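Local atomic coordinates of beta sliding clamp (Borrelia burgdorferi, PDB entry 6DJ8), a protein that probably forms a ring-shaped dimer around DNA that tethers DNA polymerases and other proteins and makes them processive. Residues 33-38 / 82-87. Sequence-based numbering, arbitrary orientation.
Sequences ILNRNM and NASNFY
Ile33 opens the contact, its CD1 lying 4.0 Å from CB of Ala83 in the first turn of helix 83-92; the small methyl of the buried Ala83 leaves room for the end of the longer, branched Ile33 chain, which stays partly exposed. Asn35 is the centre of an inverse gamma turn. Asn35 CG stands anti to the backbone N (chi1 172°), which carries the amide to Ser84, with Asn35 ND2 3.4 Å from Ser84 CB. A water joins the two residues: it accepts from Ser84 N, an amide of the first helical turn, and gives a weak bond to Asn35 OD1. Next comes Asn82, the N-cap, whose short side chain can fold over the first turn and accept from the amide three residues on. Asn82 OD1 accepts from Asn85 N at 2.9 Å, in the carbonyl plane, which leaves ND2 facing the loop. Asn82 ND2 approaches Met38 CA to 3.6 Å and donates an N-H to a second water, which donates in turn to Met38 O. The extended thioether of Met38 crosses the Asn85 side chain at about a right angle, Met38 CE 3.5 Å from Asn85 ND2. No direct hydrogen bond links the segments. In the N-terminal domain, this loop between helix 19-29 and strand 44-50 thus borders helix 83-92; Met38 touches Pro130 and Asn85 Glu129 of strand 126-130, while Thr322 and Arg324 of the second subunit pack on Met38 and Asn85 respectively.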
loop_
_atom_site.group_PDB
_atom_site.type_symbol
_atom_site.label_atom_id
_atom_site.label_comp_id
_atom_site.label_asym_id
_atom_site.label_seq_id
_atom_site.Cartn_x
_atom_site.Cartn_y
_atom_site.Cartn_z
ATOM N N ILE A 33 5.201 -19.098 5.831
ATOM C CA ILE A 33 4.545 -19.295 7.119
ATOM C C ILE A 33 3.311 -18.406 7.192
ATOM O O ILE A 33 3.423 -17.176 7.235
ATOM C CB ILE A 33 5.502 -18.997 8.281
ATOM C CG1 ILE A 33 6.712 -19.927 8.243
ATOM C CG2 ILE A 33 4.783 -19.089 9.609
ATOM C CD1 ILE A 33 7.596 -19.814 9.473
ATOM N N LEU A 34 2.136 -19.027 7.239
ATOM C CA LEU A 34 0.902 -18.317 7.573
ATOM C C LEU A 34 0.902 -17.995 9.063
ATOM O O LEU A 34 0.812 -18.900 9.898
ATOM C CB LEU A 34 -0.313 -19.160 7.190
ATOM C CG LEU A 34 -0.175 -20.678 7.380
ATOM C CD1 LEU A 34 -1.435 -21.265 7.996
ATOM C CD2 LEU A 34 0.171 -21.402 6.063
ATOM N N ASN A 35 1.000 -16.706 9.400
ATOM C CA ASN A 35 1.211 -16.253 10.778
ATOM C C ASN A 35 -0.131 -16.096 11.487
ATOM O O ASN A 35 -0.725 -15.017 11.516
ATOM C CB ASN A 35 1.999 -14.948 10.791
ATOM C CG ASN A 35 2.094 -14.329 12.177
ATOM O OD1 ASN A 35 2.254 -15.030 13.182
ATOM N ND2 ASN A 35 1.986 -13.005 12.236
ATOM N N ARG A 36 -0.606 -17.184 12.090
ATOM C CA ARG A 36 -1.859 -17.121 12.828
ATOM C C ARG A 36 -1.659 -16.460 14.185
ATOM O O ARG A 36 -1.995 -15.286 14.364
ATOM C CB ARG A 36 -2.459 -18.518 13.003
ATOM C CG ARG A 36 -3.055 -19.081 11.726
ATOM C CD ARG A 36 -4.091 -20.165 12.004
ATOM N NE ARG A 36 -3.550 -21.293 12.759
ATOM C CZ ARG A 36 -2.684 -22.175 12.269
ATOM N NH1 ARG A 36 -2.236 -22.053 11.030
ATOM N NH2 ARG A 36 -2.247 -23.171 13.026
ATOM N N ASN A 37 -1.100 -17.199 15.137
ATOM C CA ASN A 37 -1.056 -16.763 16.523
ATOM C C ASN A 37 0.298 -17.125 17.117
ATOM O O ASN A 37 0.925 -18.117 16.731
ATOM C CB ASN A 37 -2.229 -17.344 17.338
ATOM C CG ASN A 37 -1.797 -18.395 18.336
ATOM O OD1 ASN A 37 -1.305 -18.075 19.417
ATOM N ND2 ASN A 37 -2.009 -19.663 17.990
ATOM N N MET A 38 0.757 -16.271 18.033
ATOM C CA MET A 38 2.075 -16.407 18.638
ATOM C C MET A 38 2.268 -17.731 19.368
ATOM O O MET A 38 3.409 -18.192 19.495
ATOM C CB MET A 38 2.263 -15.222 19.587
ATOM C CG MET A 38 3.402 -15.290 20.556
ATOM S SD MET A 38 3.290 -13.835 21.620
ATOM C CE MET A 38 4.824 -13.963 22.504
ATOM N N ASN A 82 8.292 -17.864 17.329
ATOM C CA ASN A 82 7.344 -17.232 16.421
ATOM C C ASN A 82 8.061 -16.357 15.407
ATOM O O ASN A 82 8.829 -15.469 15.779
ATOM C CB ASN A 82 6.345 -16.410 17.233
ATOM C CG ASN A 82 5.393 -15.642 16.365
ATOM O OD1 ASN A 82 5.575 -14.439 16.136
ATOM N ND2 ASN A 82 4.384 -16.332 15.845
ATOM N N ALA A 83 7.815 -16.621 14.111
ATOM C CA ALA A 83 8.604 -15.980 13.062
ATOM C C ALA A 83 8.377 -14.471 13.024
ATOM O O ALA A 83 9.318 -13.708 12.798
ATOM C CB ALA A 83 8.258 -16.577 11.693
ATOM N N SER A 84 7.124 -14.040 13.176
ATOM C CA SER A 84 6.788 -12.620 13.095
ATOM C C SER A 84 7.442 -11.827 14.232
ATOM O O SER A 84 7.983 -10.734 14.014
ATOM C CB SER A 84 5.263 -12.472 13.114
ATOM O OG SER A 84 4.863 -11.118 13.070
ATOM N N ASN A 85 7.418 -12.368 15.451
ATOM C CA ASN A 85 8.063 -11.674 16.566
ATOM C C ASN A 85 9.574 -11.614 16.382
ATOM O O ASN A 85 10.195 -10.577 16.634
ATOM C CB ASN A 85 7.721 -12.350 17.890
ATOM C CG ASN A 85 6.275 -12.164 18.279
ATOM O OD1 ASN A 85 5.555 -11.378 17.665
ATOM N ND2 ASN A 85 5.841 -12.882 19.311
ATOM N N PHE A 86 10.181 -12.715 15.943
ATOM C CA PHE A 86 11.626 -12.731 15.762
ATOM C C PHE A 86 12.048 -11.731 14.701
ATOM O O PHE A 86 13.039 -11.014 14.865
ATOM C CB PHE A 86 12.080 -14.144 15.373
ATOM C CG PHE A 86 13.557 -14.351 15.468
ATOM C CD1 PHE A 86 14.307 -13.685 16.421
ATOM C CD2 PHE A 86 14.204 -15.201 14.584
ATOM C CE1 PHE A 86 15.672 -13.872 16.505
ATOM C CE2 PHE A 86 15.565 -15.398 14.672
ATOM C CZ PHE A 86 16.301 -14.725 15.637
ATOM N N TYR A 87 11.308 -11.684 13.593
ATOM C CA TYR A 87 11.571 -10.687 12.564
ATOM C C TYR A 87 11.446 -9.277 13.126
ATOM O O TYR A 87 12.275 -8.405 12.840
ATOM C CB TYR A 87 10.597 -10.886 11.399
ATOM C CG TYR A 87 10.853 -9.982 10.220
ATOM C CD1 TYR A 87 12.075 -10.010 9.566
ATOM C CD2 TYR A 87 9.876 -9.103 9.753
ATOM C CE1 TYR A 87 12.332 -9.191 8.475
ATOM C CE2 TYR A 87 10.123 -8.268 8.649
ATOM C CZ TYR A 87 11.357 -8.331 8.018
ATOM O OH TYR A 87 11.643 -7.541 6.935
HETATM O O HOH W 1 4.935 -15.906 12.613
HETATM O O HOH W 2 4.483 -18.989 16.753
#